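Local coordinates for protein possible thiamine biosynthesis enzyme (Candida albicans, PDB 2X7Q) that is of unknown function but has the periplasmic binding protein fold of the SsuA/TauA family and may bind a small ligand linked to thiamine biosynthesis, at residues A[14-26]-A[44-58]. The protein carries 1 engineered substitution. Numbering follows the deposited sequence.
Sequences LPTLKVAYIPEHF and LSIEFVKVPEGSGRL. Engineered in segment 14-26: Leu14 (natural residue Met).
Strands 17-21 and 46-50 run parallel, their axes 4.5 Å apart at 27°, and six backbone hydrogen bonds, from Leu17 N to Ser45 O through Val51 N to Tyr21 O, lock the register. Helices 28-35 and 38-41 lie between them in the chain, so this is a beta-alpha-beta crossover, here opening one lobe of a periplasmic binding protein fold; 46-50 is the outermost strand of its five-stranded sheet, and 69-73 pairs with the other edge of 17-21. On one face Val19 packs against Ile46, CG2 to CG2 at 3.7 Å, and Ile46 CG2 in turn sits over a face of the Phe48 ring, near its rim. Phe48 then turns its edge to the face of Tyr21 in an offset edge-to-face stack, with planes at 83° and centroids 5.9 Å apart. Chi1 of 76° places the Tyr21 ring between its own backbone N and carbonyl carbon, swung across the neighbouring strand, where Lys50 CA makes an off-centre CH-pi contact with it, 4.2 Å from the centroid. The opposite face carries Lys18 and Glu47 side by side; NZ and OE2 stay 4.1 Å apart, too far for a salt bridge. Further along that face, Ala20 CB meets Leu58 CD2 at 3.6 Å, joining the strand to helix 55-63. Past the strand ends, Ile22 CD1 reaches Gly54 CA in the turn that leads into that helix, and Pro23, centre of an inverse gamma turn, crosses the Lys50 chain at about a right angle. At the other end, water 1 bridges Pro15 O and Ser45 N, while Thr16 OG1 and Ser45 OG share a 3.2 Å hydrogen bond.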
ATOM      1  N   LEU A  14      27.492   8.112   3.223  1.00 17.94           N
ATOM      2  CA  LEU A  14      26.051   8.054   3.435  1.00 18.81           C
ATOM      3  C   LEU A  14      25.692   7.049   4.524  1.00 16.62           C
ATOM      4  O   LEU A  14      26.095   5.890   4.462  1.00 17.58           O
ATOM      5  CB  LEU A  14      25.329   7.698   2.133  1.00 16.10           C
ATOM      6  CG  LEU A  14      25.458   8.709   0.991  1.00 18.30           C
ATOM      7  CD1 LEU A  14      24.771   8.199  -0.268  1.00 18.68           C
ATOM      8  CD2 LEU A  14      24.892  10.056   1.405  1.00 18.02           C
ATOM      9  N   PRO A  15      24.928   7.493   5.531  1.00 16.64           N
ATOM     10  CA  PRO A  15      24.525   6.633   6.647  1.00 17.35           C
ATOM     11  C   PRO A  15      23.667   5.459   6.183  1.00 16.66           C
ATOM     12  O   PRO A  15      22.962   5.567   5.178  1.00 15.75           O
ATOM     13  CB  PRO A  15      23.696   7.573   7.533  1.00 15.46           C
ATOM     14  CG  PRO A  15      23.229   8.656   6.617  1.00 15.44           C
ATOM     15  CD  PRO A  15      24.355   8.845   5.639  1.00 16.94           C
ATOM     16  N   THR A  16      23.729   4.353   6.918  1.00 16.00           N
ATOM     17  CA  THR A  16      22.940   3.169   6.598  1.00 16.37           C
ATOM     18  C   THR A  16      21.451   3.494   6.603  1.00 15.85           C
ATOM     19  O   THR A  16      21.004   4.389   7.321  1.00 15.03           O
ATOM     20  CB  THR A  16      23.212   2.025   7.591  1.00 16.20           C
ATOM     21  OG1 THR A  16      24.618   1.748   7.627  1.00 18.10           O
ATOM     22  CG2 THR A  16      22.462   0.767   7.176  1.00 16.68           C
ATOM     23  N   LEU A  17      20.687   2.761   5.801  1.00 15.53           N
ATOM     24  CA  LEU A  17      19.270   3.042   5.644  1.00 14.77           C
ATOM     25  C   LEU A  17      18.434   1.773   5.783  1.00 15.44           C
ATOM     26  O   LEU A  17      18.552   0.851   4.974  1.00 15.35           O
ATOM     27  CB  LEU A  17      19.019   3.685   4.280  1.00 15.64           C
ATOM     28  CG  LEU A  17      17.838   4.643   4.163  1.00 15.08           C
ATOM     29  CD1 LEU A  17      18.042   5.839   5.074  1.00 16.83           C
ATOM     30  CD2 LEU A  17      17.675   5.089   2.720  1.00 15.95           C
ATOM     31  N   LYS A  18      17.595   1.729   6.814  1.00 13.87           N
ATOM     32  CA  LYS A  18      16.704   0.595   7.027  1.00 14.13           C
ATOM     33  C   LYS A  18      15.366   0.840   6.336  1.00 12.62           C
ATOM     34  O   LYS A  18      14.603   1.722   6.732  1.00 12.69           O
ATOM     35  CB  LYS A  18      16.492   0.349   8.522  1.00 13.68           C
ATOM     36  CG  LYS A  18      17.769   0.061   9.291  1.00 17.26           C
ATOM     37  CD  LYS A  18      17.483  -0.324  10.734  1.00 18.04           C
ATOM     38  CE  LYS A  18      16.723  -1.634  10.821  0.87 18.16           C
ATOM     39  NZ  LYS A  18      16.421  -2.017  12.228  0.71 18.28           N
ATOM     40  N   VAL A  19      15.088   0.058   5.298  1.00 12.69           N
ATOM     41  CA  VAL A  19      13.880   0.249   4.500  1.00 12.28           C
ATOM     42  C   VAL A  19      12.864  -0.870   4.726  1.00 12.14           C
ATOM     43  O   VAL A  19      13.138  -2.040   4.453  1.00 12.57           O
ATOM     44  CB  VAL A  19      14.214   0.336   3.000  1.00 12.36           C
ATOM     45  CG1 VAL A  19      12.945   0.505   2.181  1.00 12.83           C
ATOM     46  CG2 VAL A  19      15.183   1.479   2.735  1.00 11.57           C
ATOM     47  N   ALA A  20      11.689  -0.499   5.226  1.00 11.63           N
ATOM     48  CA  ALA A  20      10.611  -1.457   5.450  1.00 11.82           C
ATOM     49  C   ALA A  20       9.732  -1.577   4.212  1.00 11.24           C
ATOM     50  O   ALA A  20       9.283  -0.569   3.668  1.00 11.13           O
ATOM     51  CB  ALA A  20       9.780  -1.051   6.647  1.00 12.04           C
ATOM     52  N   TYR A  21       9.498  -2.807   3.766  1.00 11.61           N
ATOM     53  CA  TYR A  21       8.686  -3.055   2.578  1.00 12.48           C
ATOM     54  C   TYR A  21       7.719  -4.215   2.801  1.00 12.43           C
ATOM     55  O   TYR A  21       7.864  -4.989   3.749  1.00 12.67           O
ATOM     56  CB  TYR A  21       9.582  -3.365   1.380  1.00 11.39           C
ATOM     57  CG  TYR A  21      10.168  -4.761   1.408  1.00 12.77           C
ATOM     58  CD1 TYR A  21       9.586  -5.795   0.683  1.00 13.62           C
ATOM     59  CD2 TYR A  21      11.298  -5.046   2.161  1.00 13.08           C
ATOM     60  CE1 TYR A  21      10.118  -7.072   0.704  1.00 14.13           C
ATOM     61  CE2 TYR A  21      11.837  -6.317   2.188  1.00 14.42           C
ATOM     62  CZ  TYR A  21      11.244  -7.326   1.460  1.00 15.61           C
ATOM     63  OH  TYR A  21      11.785  -8.591   1.492  1.00 15.40           O
ATOM     64  N   ILE A  22       6.739  -4.335   1.913  1.00 11.42           N
ATOM     65  CA  ILE A  22       5.786  -5.435   1.971  1.00 12.77           C
ATOM     66  C   ILE A  22       6.061  -6.424   0.844  1.00 12.72           C
ATOM     67  O   ILE A  22       6.047  -6.052  -0.327  1.00 12.04           O
ATOM     68  CB  ILE A  22       4.336  -4.932   1.874  1.00 11.48           C
ATOM     69  CG1 ILE A  22       4.073  -3.868   2.940  1.00 13.17           C
ATOM     70  CG2 ILE A  22       3.359  -6.092   2.009  1.00 14.03           C
ATOM     71  CD1 ILE A  22       2.706  -3.236   2.849  1.00 14.17           C
ATOM     72  N   PRO A  23       6.319  -7.691   1.199  1.00 12.69           N
ATOM     73  CA  PRO A  23       6.684  -8.729   0.227  1.00 14.83           C
ATOM     74  C   PRO A  23       5.530  -9.097  -0.702  1.00 14.91           C
ATOM     75  O   PRO A  23       4.881 -10.127  -0.509  1.00 15.59           O
ATOM     76  CB  PRO A  23       7.051  -9.924   1.113  1.00 15.21           C
ATOM     77  CG  PRO A  23       6.286  -9.710   2.370  1.00 16.02           C
ATOM     78  CD  PRO A  23       6.256  -8.217   2.572  1.00 14.68           C
ATOM     79  N   GLU A  24       5.286  -8.259  -1.702  1.00 14.14           N
ATOM     80  CA  GLU A  24       4.268  -8.537  -2.709  1.00 12.67           C
ATOM     81  C   GLU A  24       4.826  -8.288  -4.107  1.00 11.35           C
ATOM     82  O   GLU A  24       6.000  -7.953  -4.265  1.00 11.23           O
ATOM     83  CB  GLU A  24       3.022  -7.676  -2.478  1.00 13.14           C
ATOM     84  CG  GLU A  24       2.219  -8.061  -1.249  0.81 14.27           C
ATOM     85  CD  GLU A  24       0.962  -7.235  -1.091  0.48 14.33           C
ATOM     86  OE1 GLU A  24       0.961  -6.065  -1.513  0.77 13.79           O
ATOM     87  OE2 GLU A  24      -0.025  -7.749  -0.527  0.59 14.69           O
ATOM     88  N   HIS A  25       3.982  -8.447  -5.120  1.00 11.51           N
ATOM     89  CA  HIS A  25       4.397  -8.209  -6.497  1.00 10.50           C
ATOM     90  C   HIS A  25       4.876  -6.774  -6.703  1.00 10.66           C
ATOM     91  O   HIS A  25       5.735  -6.515  -7.542  1.00 10.23           O
ATOM     92  CB  HIS A  25       3.259  -8.532  -7.469  1.00 11.37           C
ATOM     93  CG  HIS A  25       1.909  -8.111  -6.977  1.00 11.66           C
ATOM     94  ND1 HIS A  25       0.793  -8.925  -7.079  1.00 12.35           N
ATOM     95  CD2 HIS A  25       1.489  -6.978  -6.377  1.00 11.28           C
ATOM     96  CE1 HIS A  25      -0.247  -8.300  -6.566  1.00 11.45           C
ATOM     97  NE2 HIS A  25       0.143  -7.114  -6.130  1.00 12.01           N
ATOM     98  N   PHE A  26       4.320  -5.843  -5.932  1.00  9.94           N
ATOM     99  CA  PHE A  26       4.674  -4.432  -6.070  1.00 10.15           C
ATOM    100  C   PHE A  26       6.122  -4.147  -5.682  1.00  9.96           C
ATOM    101  O   PHE A  26       6.706  -3.160  -6.125  1.00 10.36           O
ATOM    102  CB  PHE A  26       3.737  -3.552  -5.238  1.00  9.86           C
ATOM    103  CG  PHE A  26       2.333  -3.497  -5.762  1.00 10.01           C
ATOM    104  CD1 PHE A  26       1.302  -4.131  -5.089  1.00 10.59           C
ATOM    105  CD2 PHE A  26       2.046  -2.814  -6.932  1.00 10.35           C
ATOM    106  CE1 PHE A  26       0.009  -4.081  -5.573  1.00 11.94           C
ATOM    107  CE2 PHE A  26       0.755  -2.763  -7.422  1.00 10.77           C
ATOM    108  CZ  PHE A  26      -0.265  -3.398  -6.742  1.00 11.33           C
ATOM    109  N   LEU A  44      25.241   3.472  -1.303  1.00 16.84           N
ATOM    110  CA  LEU A  44      24.240   3.227  -0.272  1.00 16.12           C
ATOM    111  C   LEU A  44      24.422   1.860   0.380  1.00 17.34           C
ATOM    112  O   LEU A  44      24.913   0.922  -0.249  1.00 17.32           O
ATOM    113  CB  LEU A  44      22.831   3.328  -0.862  1.00 16.23           C
ATOM    114  CG  LEU A  44      22.382   4.672  -1.437  1.00 15.87           C
ATOM    115  CD1 LEU A  44      21.072   4.511  -2.195  1.00 15.10           C
ATOM    116  CD2 LEU A  44      22.243   5.716  -0.340  1.00 16.08           C
ATOM    117  N   SER A  45      24.028   1.758   1.645  1.00 16.46           N
ATOM    118  CA  SER A  45      23.987   0.480   2.345  1.00 16.31           C
ATOM    119  C   SER A  45      22.586   0.269   2.900  1.00 16.62           C
ATOM    120  O   SER A  45      22.243   0.785   3.965  1.00 15.34           O
ATOM    121  CB  SER A  45      25.024   0.453   3.472  1.00 17.48           C
ATOM    122  OG  SER A  45      24.785   1.482   4.423  1.00 20.23           O
ATOM    123  N   ILE A  46      21.778  -0.489   2.169  1.00 16.97           N
ATOM    124  CA  ILE A  46      20.372  -0.644   2.509  1.00 16.18           C
ATOM    125  C   ILE A  46      20.080  -1.957   3.226  1.00 15.48           C
ATOM    126  O   ILE A  46      20.399  -3.032   2.721  1.00 16.62           O
ATOM    127  CB  ILE A  46      19.476  -0.553   1.256  1.00 15.61           C
ATOM    128  CG1 ILE A  46      19.807   0.702   0.451  1.00 15.08           C
ATOM    129  CG2 ILE A  46      18.006  -0.573   1.649  1.00 14.58           C
ATOM    130  CD1 ILE A  46      19.576   1.994   1.200  1.00 15.05           C
ATOM    131  N   GLU A  47      19.475  -1.860   4.406  1.00 15.61           N
ATOM    132  CA  GLU A  47      19.015  -3.037   5.133  1.00 15.60           C
ATOM    133  C   GLU A  47      17.500  -3.146   5.026  1.00 14.52           C
ATOM    134  O   GLU A  47      16.767  -2.422   5.701  1.00 15.67           O
ATOM    135  CB  GLU A  47      19.433  -2.968   6.601  1.00 15.52           C
ATOM    136  CG  GLU A  47      18.865  -4.096   7.450  1.00 17.62           C
ATOM    137  CD  GLU A  47      19.242  -3.978   8.914  0.51 19.16           C
ATOM    138  OE1 GLU A  47      20.252  -3.308   9.218  0.45 19.48           O
ATOM    139  OE2 GLU A  47      18.528  -4.556   9.760  0.54 20.46           O
ATOM    140  N   PHE A  48      17.034  -4.051   4.171  1.00 14.26           N
ATOM    141  CA  PHE A  48      15.603  -4.224   3.952  1.00 13.44           C
ATOM    142  C   PHE A  48      14.933  -4.985   5.089  1.00 14.65           C
ATOM    143  O   PHE A  48      15.449  -5.997   5.565  1.00 15.63           O
ATOM    144  CB  PHE A  48      15.339  -4.928   2.619  1.00 15.40           C
ATOM    145  CG  PHE A  48      15.560  -4.053   1.418  1.00 15.01           C
ATOM    146  CD1 PHE A  48      16.778  -4.049   0.755  1.00 15.51           C
ATOM    147  CD2 PHE A  48      14.549  -3.225   0.955  1.00 14.03           C
ATOM    148  CE1 PHE A  48      16.979  -3.243  -0.351  1.00 14.62           C
ATOM    149  CE2 PHE A  48      14.745  -2.416  -0.149  1.00 13.31           C
ATOM    150  CZ  PHE A  48      15.962  -2.424  -0.801  1.00 14.38           C
ATOM    151  N   VAL A  49      13.778  -4.485   5.517  1.00 14.58           N
ATOM    152  CA  VAL A  49      12.995  -5.127   6.566  1.00 14.72           C
ATOM    153  C   VAL A  49      11.643  -5.576   6.020  1.00 14.21           C
ATOM    154  O   VAL A  49      10.781  -4.753   5.718  1.00 13.97           O
ATOM    155  CB  VAL A  49      12.773  -4.179   7.760  1.00 13.65           C
ATOM    156  CG1 VAL A  49      11.868  -4.830   8.797  1.00 14.69           C
ATOM    157  CG2 VAL A  49      14.105  -3.783   8.381  1.00 14.10           C
ATOM    158  N   LYS A  50      11.463  -6.886   5.894  1.00 14.48           N
ATOM    159  CA  LYS A  50      10.221  -7.438   5.368  1.00 15.27           C
ATOM    160  C   LYS A  50       9.073  -7.301   6.367  1.00 13.68           C
ATOM    161  O   LYS A  50       9.199  -7.681   7.531  1.00 14.33           O
ATOM    162  CB  LYS A  50      10.411  -8.912   5.001  1.00 15.40           C
ATOM    163  CG  LYS A  50       9.210  -9.556   4.324  1.00 16.22           C
ATOM    164  CD  LYS A  50       9.348 -11.069   4.269  1.00 17.29           C
ATOM    165  CE  LYS A  50      10.623 -11.493   3.557  1.00 19.59           C
ATOM    166  NZ  LYS A  50      10.754 -12.984   3.516  1.00 22.71           N
ATOM    167  N   VAL A  51       7.951  -6.762   5.897  1.00 13.75           N
ATOM    168  CA  VAL A  51       6.760  -6.602   6.722  1.00 14.91           C
ATOM    169  C   VAL A  51       5.548  -7.222   6.030  1.00 15.87           C
ATOM    170  O   VAL A  51       4.832  -6.536   5.308  1.00 15.65           O
ATOM    171  CB  VAL A  51       6.487  -5.113   7.019  1.00 14.84           C
ATOM    172  CG1 VAL A  51       5.275  -4.962   7.929  1.00 16.75           C
ATOM    173  CG2 VAL A  51       7.716  -4.462   7.647  1.00 14.94           C
ATOM    174  N   PRO A  52       5.322  -8.528   6.254  1.00 17.14           N
ATOM    175  CA  PRO A  52       4.231  -9.295   5.634  1.00 17.25           C
ATOM    176  C   PRO A  52       2.822  -8.825   5.996  1.00 18.81           C
ATOM    177  O   PRO A  52       1.885  -9.203   5.291  1.00 20.29           O
ATOM    178  CB  PRO A  52       4.433 -10.712   6.193  1.00 16.79           C
ATOM    179  CG  PRO A  52       5.842 -10.764   6.650  1.00 17.26           C
ATOM    180  CD  PRO A  52       6.162  -9.375   7.118  1.00 16.46           C
ATOM    181  N   GLU A  53       2.666  -8.043   7.063  1.00 20.55           N
ATOM    182  CA  GLU A  53       1.327  -7.696   7.552  1.00 21.87           C
ATOM    183  C   GLU A  53       0.872  -6.270   7.240  1.00 21.70           C
ATOM    184  O   GLU A  53       0.005  -5.730   7.929  1.00 22.11           O
ATOM    185  CB  GLU A  53       1.202  -7.962   9.058  1.00 24.03           C
ATOM    186  CG  GLU A  53       2.321  -8.792   9.655  1.00 22.12           C
ATOM    187  CD  GLU A  53       3.501  -7.946  10.066  1.00 23.53           C
ATOM    188  OE1 GLU A  53       4.640  -8.451  10.044  1.00 21.61           O
ATOM    189  OE2 GLU A  53       3.288  -6.767  10.412  1.00 25.89           O
ATOM    190  N   GLY A  54       1.453  -5.669   6.206  1.00 19.58           N
ATOM    191  CA  GLY A  54       0.951  -4.408   5.685  1.00 18.92           C
ATOM    192  C   GLY A  54       1.485  -3.110   6.270  1.00 18.10           C
ATOM    193  O   GLY A  54       2.405  -3.102   7.092  1.00 17.99           O
ATOM    194  N   SER A  55       0.879  -2.006   5.837  1.00 17.58           N
ATOM    195  CA  SER A  55       1.338  -0.660   6.170  1.00 16.84           C
ATOM    196  C   SER A  55       1.144  -0.310   7.641  1.00 16.76           C
ATOM    197  O   SER A  55       1.827   0.567   8.174  1.00 14.93           O
ATOM    198  CB  SER A  55       0.619   0.376   5.298  1.00 15.12           C
ATOM    199  OG  SER A  55       0.824   0.121   3.919  1.00 15.07           O
ATOM    200  N   GLY A  56       0.205  -0.990   8.290  1.00 16.61           N
ATOM    201  CA  GLY A  56      -0.063  -0.760   9.697  1.00 17.90           C
ATOM    202  C   GLY A  56       1.202  -0.823  10.531  1.00 16.51           C
ATOM    203  O   GLY A  56       1.442   0.038  11.378  1.00 16.55           O
ATOM    204  N   ARG A  57       2.018  -1.844  10.284  1.00 16.02           N
ATOM    205  CA  ARG A  57       3.263  -2.026  11.019  1.00 15.69           C
ATOM    206  C   ARG A  57       4.336  -1.084  10.486  1.00 15.62           C
ATOM    207  O   ARG A  57       5.227  -0.663  11.223  1.00 15.09           O
ATOM    208  CB  ARG A  57       3.743  -3.477  10.923  1.00 16.61           C
ATOM    209  CG  ARG A  57       4.901  -3.812  11.857  1.00 18.82           C
ATOM    210  CD  ARG A  57       5.558  -5.138  11.500  1.00 20.62           C
ATOM    211  NE  ARG A  57       6.589  -5.511  12.467  1.00 22.17           N
ATOM    212  CZ  ARG A  57       7.454  -6.506  12.297  1.00 24.02           C
ATOM    213  NH1 ARG A  57       7.430  -7.237  11.190  1.00 22.23           N
ATOM    214  NH2 ARG A  57       8.355  -6.771  13.233  1.00 26.27           N
ATOM    215  N   LEU A  58       4.245  -0.763   9.199  1.00 13.92           N
ATOM    216  CA  LEU A  58       5.168   0.177   8.571  1.00 13.72           C
ATOM    217  C   LEU A  58       5.186   1.509   9.314  1.00 12.79           C
ATOM    218  O   LEU A  58       6.252   2.049   9.606  1.00 12.35           O
ATOM    219  CB  LEU A  58       4.792   0.404   7.104  1.00 13.01           C
ATOM    220  CG  LEU A  58       4.872  -0.805   6.169  1.00 14.03           C
ATOM    221  CD1 LEU A  58       4.545  -0.399   4.738  1.00 12.60           C
ATOM    222  CD2 LEU A  58       6.247  -1.442   6.243  1.00 13.31           C
TER
HETATM  223  O   HOH W   1      23.995   4.334   2.867  1.00 18.10           O